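Local coordinates for DUF917 domain-containing protein (Chromobacterium violaceum, PDB 2O3I) that is of unknown function but combines the N- and C-terminal domains of the S-Me-THD-like (DUF917) family, at residues Ala36-Gly41 and Ala117-Ala122; Leu13-Cys18 and Gly26-Ala31; Ser140-Thr145 and Leu370-Asp375. The protein carries 2 engineered substitutions. One frame throughout, in Å; residues are numbered along the deposited sequence.

Interaction 1: residues Ala36-Gly41 and Ala117-Ala122; sequences ANFRKG and ASLVAA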
ATOM      1  N   ALA A  36     -16.499  -8.899  25.947  1.00 26.84           N
ATOM      2  CA  ALA A  36     -17.461  -8.294  26.862  1.00 27.54           C
ATOM      3  C   ALA A  36     -18.796  -7.968  26.198  1.00 26.87           C
ATOM      4  O   ALA A  36     -19.832  -7.962  26.862  1.00 28.39           O
ATOM      5  CB  ALA A  36     -16.874  -7.031  27.472  1.00 27.69           C
ATOM      6  N   ASN A  37     -18.775  -7.707  24.892  1.00 25.90           N
ATOM      7  CA  ASN A  37     -19.998  -7.364  24.169  1.00 26.65           C
ATOM      8  C   ASN A  37     -20.638  -8.508  23.391  1.00 26.68           C
ATOM      9  O   ASN A  37     -21.605  -8.290  22.659  1.00 26.56           O
ATOM     10  CB  ASN A  37     -19.743  -6.200  23.205  1.00 27.20           C
ATOM     11  CG  ASN A  37     -19.479  -4.892  23.925  1.00 29.02           C
ATOM     12  OD1 ASN A  37     -20.307  -4.425  24.711  1.00 28.56           O
ATOM     13  ND2 ASN A  37     -18.323  -4.291  23.657  1.00 28.88           N
ATOM     14  N   PHE A  38     -20.108  -9.718  23.531  1.00 26.42           N
ATOM     15  CA  PHE A  38     -20.672 -10.856  22.816  1.00 27.64           C
ATOM     16  C   PHE A  38     -21.893 -11.406  23.536  1.00 30.21           C
ATOM     17  O   PHE A  38     -21.791 -11.946  24.631  1.00 30.77           O
ATOM     18  CB  PHE A  38     -19.644 -11.979  22.665  1.00 27.05           C
ATOM     19  CG  PHE A  38     -20.152 -13.168  21.884  1.00 25.32           C
ATOM     20  CD1 PHE A  38     -19.924 -14.461  22.339  1.00 23.53           C
ATOM     21  CD2 PHE A  38     -20.845 -12.996  20.689  1.00 25.61           C
ATOM     22  CE1 PHE A  38     -20.381 -15.568  21.619  1.00 21.30           C
ATOM     23  CE2 PHE A  38     -21.307 -14.099  19.963  1.00 25.51           C
ATOM     24  CZ  PHE A  38     -21.073 -15.385  20.433  1.00 23.63           C
ATOM     25  N   ARG A  39     -23.048 -11.265  22.906  1.00 31.71           N
ATOM     26  CA  ARG A  39     -24.297 -11.767  23.456  1.00 34.32           C
ATOM     27  C   ARG A  39     -25.339 -11.638  22.351  1.00 33.49           C
ATOM     28  O   ARG A  39     -25.251 -10.735  21.515  1.00 32.87           O
ATOM     29  CB  ARG A  39     -24.711 -10.948  24.676  1.00 37.42           C
ATOM     30  CG  ARG A  39     -24.908  -9.491  24.376  1.00 42.43           C
ATOM     31  CD  ARG A  39     -25.201  -8.697  25.634  1.00 48.36           C
ATOM     32  NE  ARG A  39     -25.505  -7.309  25.308  1.00 52.77           N
ATOM     33  CZ  ARG A  39     -26.573  -6.921  24.615  1.00 55.08           C
ATOM     34  NH1 ARG A  39     -27.450  -7.818  24.175  1.00 55.54           N
ATOM     35  NH2 ARG A  39     -26.763  -5.631  24.357  1.00 56.94           N
ATOM     36  N   LYS A  40     -26.311 -12.543  22.326  1.00 31.87           N
ATOM     37  CA  LYS A  40     -27.330 -12.476  21.286  1.00 33.57           C
ATOM     38  C   LYS A  40     -28.038 -11.121  21.327  1.00 31.93           C
ATOM     39  O   LYS A  40     -28.388 -10.620  22.394  1.00 31.85           O
ATOM     40  CB  LYS A  40     -28.351 -13.608  21.454  1.00 35.73           C
ATOM     41  CG  LYS A  40     -29.184 -13.881  20.199  1.00 38.67           C
ATOM     42  CD  LYS A  40     -30.133 -15.063  20.403  1.00 41.61           C
ATOM     43  CE  LYS A  40     -30.788 -15.498  19.091  1.00 43.68           C
ATOM     44  NZ  LYS A  40     -31.581 -14.410  18.437  1.00 43.15           N
ATOM     45  N   GLY A  41     -28.232 -10.526  20.157  1.00 31.45           N
ATOM     46  CA  GLY A  41     -28.890  -9.238  20.091  1.00 32.26           C
ATOM     47  C   GLY A  41     -28.942  -8.713  18.673  1.00 32.82           C
ATOM     48  O   GLY A  41     -28.985  -9.483  17.713  1.00 34.96           O
ATOM     49  N   ALA A 117     -11.973 -14.524  15.308  1.00 18.75           N
ATOM     50  CA  ALA A 117     -12.561 -15.511  14.413  1.00 19.66           C
ATOM     51  C   ALA A 117     -13.927 -15.960  14.924  1.00 21.65           C
ATOM     52  O   ALA A 117     -14.879 -16.090  14.146  1.00 23.12           O
ATOM     53  CB  ALA A 117     -11.633 -16.721  14.272  1.00 16.74           C
ATOM     54  N   SER A 118     -14.019 -16.202  16.228  1.00 20.04           N
ATOM     55  CA  SER A 118     -15.266 -16.640  16.826  1.00 20.90           C
ATOM     56  C   SER A 118     -16.379 -15.602  16.667  1.00 20.71           C
ATOM     57  O   SER A 118     -17.506 -15.927  16.296  1.00 21.03           O
ATOM     58  CB  SER A 118     -15.048 -16.949  18.307  1.00 21.62           C
ATOM     59  OG  SER A 118     -14.181 -18.062  18.473  1.00 24.80           O
ATOM     60  N   LEU A 119     -16.059 -14.350  16.952  1.00 19.34           N
ATOM     61  CA  LEU A 119     -17.039 -13.291  16.849  1.00 19.75           C
ATOM     62  C   LEU A 119     -17.502 -13.103  15.409  1.00 19.76           C
ATOM     63  O   LEU A 119     -18.688 -12.863  15.163  1.00 19.19           O
ATOM     64  CB  LEU A 119     -16.463 -11.986  17.411  1.00 17.65           C
ATOM     65  CG  LEU A 119     -16.117 -12.011  18.906  1.00 19.10           C
ATOM     66  CD1 LEU A 119     -15.587 -10.647  19.334  1.00 15.48           C
ATOM     67  CD2 LEU A 119     -17.355 -12.396  19.719  1.00 16.45           C
ATOM     68  N   VAL A 120     -16.572 -13.221  14.463  1.00 17.88           N
ATOM     69  CA  VAL A 120     -16.911 -13.064  13.057  1.00 18.76           C
ATOM     70  C   VAL A 120     -17.838 -14.190  12.585  1.00 21.47           C
ATOM     71  O   VAL A 120     -18.816 -13.941  11.871  1.00 20.35           O
ATOM     72  CB  VAL A 120     -15.642 -13.028  12.180  1.00 18.45           C
ATOM     73  CG1 VAL A 120     -16.027 -13.078  10.706  1.00 14.75           C
ATOM     74  CG2 VAL A 120     -14.844 -11.757  12.470  1.00 13.73           C
ATOM     75  N   ALA A 121     -17.536 -15.420  12.989  1.00 21.70           N
ATOM     76  CA  ALA A 121     -18.352 -16.575  12.617  1.00 24.96           C
ATOM     77  C   ALA A 121     -19.778 -16.423  13.168  1.00 26.09           C
ATOM     78  O   ALA A 121     -20.757 -16.670  12.466  1.00 27.33           O
ATOM     79  CB  ALA A 121     -17.714 -17.858  13.152  1.00 22.11           C
ATOM     80  N   ALA A 122     -19.883 -16.015  14.428  1.00 27.05           N
ATOM     81  CA  ALA A 122     -21.181 -15.819  15.069  1.00 29.55           C
ATOM     82  C   ALA A 122     -21.976 -14.754  14.329  1.00 30.58           C
ATOM     83  O   ALA A 122     -23.186 -14.872  14.159  1.00 32.66           O
ATOM     84  CB  ALA A 122     -20.987 -15.395  16.520  1.00 28.26           C
TER
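Phe38 meets Leu119 and Ala122 of helix 111-124, the helix of a beta-alpha-beta crossover that links the neighbouring parallel strands 101-105 and 127-129 in the mixed sheet. The loop that follows helix 28-35 thus covers one flank of the crossover helix. The two backbones stay well apart, the CA atoms of Phe38 and Leu119 being 7.4 Å from each other, and the side chains bridge the gap by apolar contact, burying 132 Å² in all. Phe38 reaches across because its CG stands anti to the backbone N (chi1 -178°), which extends the ring from the loop toward the helix. Leu119 and Ala122, one helical turn apart, divide the ring between them: a leucine methyl serves the root of the ring, the alanine methyl its outer end, and both approach obliquely. Leu119 and Phe38 run past one another in opposite directions, with Leu119 CD2 3.8 Å from Phe38 CB. Val49 and the edge-to-face ring of Tyr44 also pack on Phe38.

Within 117-122 the backbone makes its own helical bonds, among them Ala122 N to Ser118 O at 3.0 Å, in the turn that sets Ala122 beyond Leu119. At the closest points across the contact Leu119 CD2 sits 3.6 Å from Phe38 CG, and Ala122 CB lies 3.7 Å from Phe38 CE2.

Interaction 2: residues Leu13-Cys18 and Gly26-Ala31; sequences LLQGAC and GTMISA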
ATOM      1  N   LEU A  13     -10.754 -19.165  27.023  1.00 25.75           N
ATOM      2  CA  LEU A  13     -10.188 -19.376  25.697  1.00 25.58           C
ATOM      3  C   LEU A  13      -9.050 -18.405  25.412  1.00 24.54           C
ATOM      4  O   LEU A  13      -8.001 -18.788  24.900  1.00 24.30           O
ATOM      5  CB  LEU A  13     -11.282 -19.205  24.634  1.00 23.80           C
ATOM      6  CG  LEU A  13     -10.864 -19.268  23.162  1.00 25.12           C
ATOM      7  CD1 LEU A  13     -10.150 -20.579  22.858  1.00 24.18           C
ATOM      8  CD2 LEU A  13     -12.098 -19.113  22.296  1.00 22.95           C
ATOM      9  N   LEU A  14      -9.264 -17.140  25.735  1.00 25.33           N
ATOM     10  CA  LEU A  14      -8.243 -16.144  25.486  1.00 26.30           C
ATOM     11  C   LEU A  14      -7.067 -16.336  26.433  1.00 25.29           C
ATOM     12  O   LEU A  14      -5.926 -16.099  26.051  1.00 27.13           O
ATOM     13  CB  LEU A  14      -8.840 -14.736  25.603  1.00 25.87           C
ATOM     14  CG  LEU A  14      -9.470 -14.267  26.911  1.00 27.27           C
ATOM     15  CD1 LEU A  14      -8.408 -13.583  27.781  1.00 23.45           C
ATOM     16  CD2 LEU A  14     -10.604 -13.285  26.581  1.00 27.95           C
ATOM     17  N   GLN A  15      -7.345 -16.790  27.654  1.00 23.93           N
ATOM     18  CA  GLN A  15      -6.292 -17.023  28.642  1.00 24.81           C
ATOM     19  C   GLN A  15      -5.342 -18.105  28.153  1.00 23.12           C
ATOM     20  O   GLN A  15      -4.120 -17.927  28.153  1.00 19.25           O
ATOM     21  CB  GLN A  15      -6.882 -17.471  29.980  1.00 27.43           C
ATOM     22  CG  GLN A  15      -7.667 -16.410  30.731  1.00 32.95           C
ATOM     23  CD  GLN A  15      -7.140 -16.194  32.139  1.00 35.12           C
ATOM     24  OE1 GLN A  15      -7.872 -15.755  33.026  1.00 37.48           O
ATOM     25  NE2 GLN A  15      -5.861 -16.488  32.345  1.00 35.04           N
ATOM     26  N   GLY A  16      -5.923 -19.232  27.744  1.00 22.25           N
ATOM     27  CA  GLY A  16      -5.133 -20.347  27.261  1.00 21.05           C
ATOM     28  C   GLY A  16      -4.379 -19.974  26.003  1.00 21.28           C
ATOM     29  O   GLY A  16      -3.202 -20.303  25.864  1.00 20.88           O
ATOM     30  N   ALA A  17      -5.060 -19.277  25.095  1.00 19.67           N
ATOM     31  CA  ALA A  17      -4.469 -18.854  23.827  1.00 20.34           C
ATOM     32  C   ALA A  17      -3.310 -17.893  24.050  1.00 19.79           C
ATOM     33  O   ALA A  17      -2.349 -17.886  23.277  1.00 18.23           O
ATOM     34  CB  ALA A  17      -5.535 -18.199  22.928  1.00 16.81           C
ATOM     35  N   CYS A  18      -3.417 -17.079  25.099  1.00 20.20           N
ATOM     36  CA  CYS A  18      -2.371 -16.122  25.442  1.00 21.75           C
ATOM     37  C   CYS A  18      -1.101 -16.896  25.800  1.00 23.33           C
ATOM     38  O   CYS A  18      -0.008 -16.558  25.338  1.00 25.39           O
ATOM     39  CB  CYS A  18      -2.814 -15.250  26.627  1.00 21.62           C
ATOM     40  SG  CYS A  18      -1.562 -14.047  27.221  1.00 23.55           S
ATOM     41  N   GLY A  26      -1.672 -10.791  20.409  1.00 27.02           N
ATOM     42  CA  GLY A  26      -2.683  -9.838  20.831  1.00 26.61           C
ATOM     43  C   GLY A  26      -2.877  -9.857  22.331  1.00 27.98           C
ATOM     44  O   GLY A  26      -2.765 -10.905  22.959  1.00 29.55           O
ATOM     45  N   THR A  27      -3.179  -8.698  22.907  1.00 29.02           N
ATOM     46  CA  THR A  27      -3.377  -8.577  24.348  1.00 30.41           C
ATOM     47  C   THR A  27      -4.716  -9.129  24.800  1.00 30.70           C
ATOM     48  O   THR A  27      -5.703  -9.096  24.057  1.00 28.75           O
ATOM     49  CB  THR A  27      -3.333  -7.112  24.809  1.00 30.23           C
ATOM     50  OG1 THR A  27      -4.486  -6.429  24.305  1.00 29.57           O
ATOM     51  CG2 THR A  27      -2.071  -6.420  24.297  1.00 31.96           C
HETATM   52  N   MSE A  28      -4.740  -9.639  26.026  1.00 30.43           N
HETATM   53  CA  MSE A  28      -5.964 -10.164  26.602  1.00 31.96           C
HETATM   54  C   MSE A  28      -6.882  -8.968  26.814  1.00 31.20           C
HETATM   55  O   MSE A  28      -8.106  -9.087  26.793  1.00 31.03           O
HETATM   56  CB  MSE A  28      -5.668 -10.848  27.937  1.00 35.05           C
HETATM   57  CG  MSE A  28      -4.919 -12.159  27.802  1.00 38.50           C
HETATM   58 SE   MSE A  28      -4.253 -12.803  29.500  1.00 47.97          SE
HETATM   59  CE  MSE A  28      -5.878 -13.527  30.243  1.00 47.68           C
ATOM     60  N   ILE A  29      -6.270  -7.806  27.003  1.00 30.20           N
ATOM     61  CA  ILE A  29      -7.012  -6.576  27.216  1.00 29.38           C
ATOM     62  C   ILE A  29      -7.976  -6.317  26.064  1.00 28.32           C
ATOM     63  O   ILE A  29      -9.173  -6.127  26.276  1.00 26.21           O
ATOM     64  CB  ILE A  29      -6.050  -5.393  27.353  1.00 31.26           C
ATOM     65  CG1 ILE A  29      -5.027  -5.701  28.458  1.00 33.91           C
ATOM     66  CG2 ILE A  29      -6.840  -4.118  27.643  1.00 32.56           C
ATOM     67  CD1 ILE A  29      -3.909  -4.677  28.612  1.00 35.39           C
ATOM     68  N   SER A  30      -7.454  -6.321  24.841  1.00 27.72           N
ATOM     69  CA  SER A  30      -8.293  -6.086  23.674  1.00 27.53           C
ATOM     70  C   SER A  30      -9.198  -7.287  23.416  1.00 26.14           C
ATOM     71  O   SER A  30     -10.282  -7.141  22.871  1.00 25.97           O
ATOM     72  CB  SER A  30      -7.435  -5.789  22.435  1.00 28.50           C
ATOM     73  OG  SER A  30      -6.783  -6.949  21.949  1.00 32.15           O
ATOM     74  N   ALA A  31      -8.753  -8.478  23.805  1.00 27.25           N
ATOM     75  CA  ALA A  31      -9.563  -9.676  23.612  1.00 27.08           C
ATOM     76  C   ALA A  31     -10.775  -9.615  24.538  1.00 27.75           C
ATOM     77  O   ALA A  31     -11.881  -9.981  24.145  1.00 28.67           O
ATOM     78  CB  ALA A  31      -8.746 -10.928  23.899  1.00 24.66           C
TER
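Leu14 and Met28 bring helix 10-19 and the start of helix 28-35 together, their CA atoms 6.5 Å apart. Gly26 precedes the second helix with a positive phi, at backbone angles where a side chain would clash with the preceding carbonyl oxygen, and Thr27 takes the N-cap position. Met28, built as selenomethionine, takes the largest share of the contact. Its chain turns at chi3 (78°), and the terminal methyl CE comes to rest 3.4 Å from Gln15 CG. One turn further along helix 10-19, Cys18 SG lies 3.7 Å from Met28 SE, a selenium-sulfur contact of van der Waals kind. Leu14 meets Met28 at about a right angle, with its CD1 3.5 Å from Met28 CE. Its CG is wedged between backbone N and carbonyl carbon (chi1 60°), and the other branch, CD2, reaches Ala31 CB at 4.0 Å. All five touching residues are buried, and the two segments bury 272 Å² between them. Outside the pair, Asp336 accepts a bond from Met28 N at the helix start, while Ala111 packs on Met28 and Ala31. The arrangement is one of two consecutive helices, linked by a short glycine-rich loop and packed on each other by apolar side chains near the start of the chain.

Interaction 3: residues Ser140-Thr145 and Leu370-Asp375; sequences SLPMLT and LQSFAD
Met143, built as selenomethionine, lies over one face of the Phe373 ring in a Met-aromatic contact. Its CG stands 3.6 Å from the ring centroid, 13° off the normal, which makes a CH-pi contact almost directly above the centre. The selenium follows over the same face: Met143 SE is 4.0 Å from the Phe373 centroid and 16° off the normal. Ser372 fills the other half of the contact. Ser372 OG, anti to its own backbone N at chi1 -172°, projects across to Pro142 and meets Pro142 CB at 3.2 Å, while Met143 CG lies 3.6 Å from the same oxygen.

Here a short 3-10 turn, 141-143, packs on helix 367-379. The segments 140-145 and 370-375 fall in the N-terminal and C-terminal regions of the S-Me-THD-like family respectively, so the contact brings the two family regions together. Consecutive helix residues, Ser372 and Phe373, face consecutive turn residues, Pro142 and Met143.

The turn is closed by Met143 N bonding to Ser140 O at 3.2 Å and Leu144 N to Leu141 O at 3.1 Å. Farther out, Glu188 of helix 183-194 accepts a hydrogen bond from Leu141 N, and Ser184 and Thr185 of that helix touch Pro142. Ala316, in a loop, packs on Phe373.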
ATOM      1  N   SER A 140       5.618 -12.629  11.599  1.00 31.02           N
ATOM      2  CA  SER A 140       5.267 -12.363  10.206  1.00 31.73           C
ATOM      3  C   SER A 140       4.659 -13.555   9.464  1.00 30.28           C
ATOM      4  O   SER A 140       4.897 -14.707   9.811  1.00 31.88           O
ATOM      5  CB  SER A 140       6.479 -11.817   9.444  1.00 33.08           C
ATOM      6  OG  SER A 140       7.291 -12.861   8.965  1.00 40.86           O
ATOM      7  N   LEU A 141       3.882 -13.248   8.429  1.00 28.88           N
ATOM      8  CA  LEU A 141       3.149 -14.229   7.630  1.00 27.49           C
ATOM      9  C   LEU A 141       3.832 -15.485   7.087  1.00 27.15           C
ATOM     10  O   LEU A 141       3.208 -16.542   7.036  1.00 27.71           O
ATOM     11  CB  LEU A 141       2.445 -13.509   6.476  1.00 27.34           C
ATOM     12  CG  LEU A 141       1.469 -12.388   6.859  1.00 27.81           C
ATOM     13  CD1 LEU A 141       0.951 -11.733   5.586  1.00 27.70           C
ATOM     14  CD2 LEU A 141       0.314 -12.934   7.692  1.00 26.88           C
ATOM     15  N   PRO A 142       5.100 -15.399   6.653  1.00 26.98           N
ATOM     16  CA  PRO A 142       5.733 -16.624   6.135  1.00 26.91           C
ATOM     17  C   PRO A 142       5.973 -17.730   7.170  1.00 27.11           C
ATOM     18  O   PRO A 142       6.365 -18.847   6.823  1.00 26.34           O
ATOM     19  CB  PRO A 142       7.041 -16.110   5.520  1.00 27.21           C
ATOM     20  CG  PRO A 142       7.329 -14.851   6.303  1.00 26.83           C
ATOM     21  CD  PRO A 142       5.958 -14.223   6.424  1.00 26.79           C
HETATM   22  N   MSE A 143       5.745 -17.420   8.440  1.00 26.47           N
HETATM   23  CA  MSE A 143       5.946 -18.407   9.491  1.00 27.44           C
HETATM   24  C   MSE A 143       4.676 -19.207   9.758  1.00 25.32           C
HETATM   25  O   MSE A 143       4.679 -20.125  10.572  1.00 24.26           O
HETATM   26  CB  MSE A 143       6.458 -17.725  10.771  1.00 28.59           C
HETATM   27  CG  MSE A 143       7.973 -17.481  10.740  1.00 34.92           C
HETATM   28 SE   MSE A 143       8.663 -16.070  11.897  1.00 44.47          SE
HETATM   29  CE  MSE A 143       8.794 -14.671  10.577  1.00 36.97           C
ATOM     30  N   LEU A 144       3.597 -18.858   9.064  1.00 22.94           N
ATOM     31  CA  LEU A 144       2.334 -19.578   9.212  1.00 23.23           C
ATOM     32  C   LEU A 144       2.262 -20.663   8.145  1.00 20.98           C
ATOM     33  O   LEU A 144       2.757 -20.477   7.034  1.00 21.08           O
ATOM     34  CB  LEU A 144       1.146 -18.627   9.061  1.00 21.63           C
ATOM     35  CG  LEU A 144       1.063 -17.511  10.103  1.00 21.80           C
ATOM     36  CD1 LEU A 144      -0.171 -16.665   9.848  1.00 18.77           C
ATOM     37  CD2 LEU A 144       1.016 -18.122  11.500  1.00 21.08           C
ATOM     38  N   THR A 145       1.644 -21.793   8.477  1.00 21.67           N
ATOM     39  CA  THR A 145       1.548 -22.902   7.528  1.00 22.51           C
ATOM     40  C   THR A 145       0.822 -22.567   6.226  1.00 23.68           C
ATOM     41  O   THR A 145       1.044 -23.224   5.202  1.00 23.45           O
ATOM     42  CB  THR A 145       0.898 -24.134   8.186  1.00 22.98           C
ATOM     43  OG1 THR A 145      -0.342 -23.770   8.795  1.00 20.32           O
ATOM     44  CG2 THR A 145       1.823 -24.700   9.244  1.00 21.92           C
ATOM     45  N   LEU A 370      10.780 -23.399   8.954  1.00 27.54           N
ATOM     46  CA  LEU A 370      11.984 -23.298   9.769  1.00 27.64           C
ATOM     47  C   LEU A 370      12.942 -22.252   9.209  1.00 27.51           C
ATOM     48  O   LEU A 370      13.513 -21.459   9.959  1.00 28.36           O
ATOM     49  CB  LEU A 370      12.701 -24.651   9.845  1.00 28.02           C
ATOM     50  CG  LEU A 370      13.936 -24.677  10.763  1.00 29.46           C
ATOM     51  CD1 LEU A 370      13.488 -24.496  12.220  1.00 26.95           C
ATOM     52  CD2 LEU A 370      14.700 -25.989  10.595  1.00 25.64           C
ATOM     53  N   GLN A 371      13.123 -22.253   7.893  1.00 27.06           N
ATOM     54  CA  GLN A 371      14.019 -21.298   7.252  1.00 26.91           C
ATOM     55  C   GLN A 371      13.480 -19.896   7.512  1.00 27.38           C
ATOM     56  O   GLN A 371      14.225 -18.975   7.845  1.00 29.24           O
ATOM     57  CB  GLN A 371      14.102 -21.569   5.745  1.00 24.37           C
ATOM     58  N   SER A 372      12.172 -19.747   7.366  1.00 26.47           N
ATOM     59  CA  SER A 372      11.518 -18.472   7.598  1.00 27.52           C
ATOM     60  C   SER A 372      11.848 -17.981   9.019  1.00 27.04           C
ATOM     61  O   SER A 372      12.145 -16.800   9.223  1.00 26.88           O
ATOM     62  CB  SER A 372      10.005 -18.642   7.405  1.00 28.71           C
ATOM     63  OG  SER A 372       9.322 -17.400   7.440  1.00 33.05           O
ATOM     64  N   PHE A 373      11.807 -18.894   9.994  1.00 26.86           N
ATOM     65  CA  PHE A 373      12.122 -18.552  11.382  1.00 26.57           C
ATOM     66  C   PHE A 373      13.596 -18.170  11.528  1.00 26.69           C
ATOM     67  O   PHE A 373      13.927 -17.231  12.239  1.00 26.24           O
ATOM     68  CB  PHE A 373      11.814 -19.724  12.325  1.00 24.86           C
ATOM     69  CG  PHE A 373      10.395 -19.741  12.843  1.00 26.44           C
ATOM     70  CD1 PHE A 373       9.407 -20.484  12.204  1.00 23.94           C
ATOM     71  CD2 PHE A 373      10.055 -19.021  13.987  1.00 27.80           C
ATOM     72  CE1 PHE A 373       8.101 -20.510  12.700  1.00 26.10           C
ATOM     73  CE2 PHE A 373       8.746 -19.037  14.493  1.00 25.72           C
ATOM     74  CZ  PHE A 373       7.772 -19.781  13.850  1.00 26.12           C
ATOM     75  N   ALA A 374      14.478 -18.909  10.861  1.00 27.91           N
ATOM     76  CA  ALA A 374      15.909 -18.630  10.931  1.00 29.92           C
ATOM     77  C   ALA A 374      16.189 -17.217  10.428  1.00 29.56           C
ATOM     78  O   ALA A 374      17.001 -16.496  11.000  1.00 28.42           O
ATOM     79  CB  ALA A 374      16.696 -19.654  10.101  1.00 26.40           C
ATOM     80  N   ASP A 375      15.510 -16.828   9.357  1.00 30.99           N
ATOM     81  CA  ASP A 375      15.678 -15.495   8.794  1.00 33.73           C
ATOM     82  C   ASP A 375      15.269 -14.425   9.805  1.00 34.44           C
ATOM     83  O   ASP A 375      15.995 -13.458  10.025  1.00 34.41           O
ATOM     84  CB  ASP A 375      14.829 -15.343   7.528  1.00 34.04           C
ATOM     85  CG  ASP A 375      15.340 -16.184   6.373  1.00 37.34           C
ATOM     86  OD1 ASP A 375      14.638 -16.277   5.345  1.00 39.62           O
ATOM     87  OD2 ASP A 375      16.446 -16.751   6.486  1.00 40.31           O
TER

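Overall arrangement
Interactions 1 and 2 are near neighbours, both within the N-terminal family region, their centres 15 Å and their nearest atoms about 4 Å apart. Helix 111-124 relates them: its first residue, Ala111, packs on helix 28-35 of interaction 2, and its later turns carry the 117-122 side of interaction 1. Interaction 3 stands apart, its centre 23 Å from that of interaction 2 and 31 Å from that of interaction 1, across the chain's centre from the latter; about 12 Å separates its nearest atoms from either. It alone of the three joins the N-terminal to the C-terminal family region. Along the sequence, interaction 2 closes first, then interaction 1, then interaction 3.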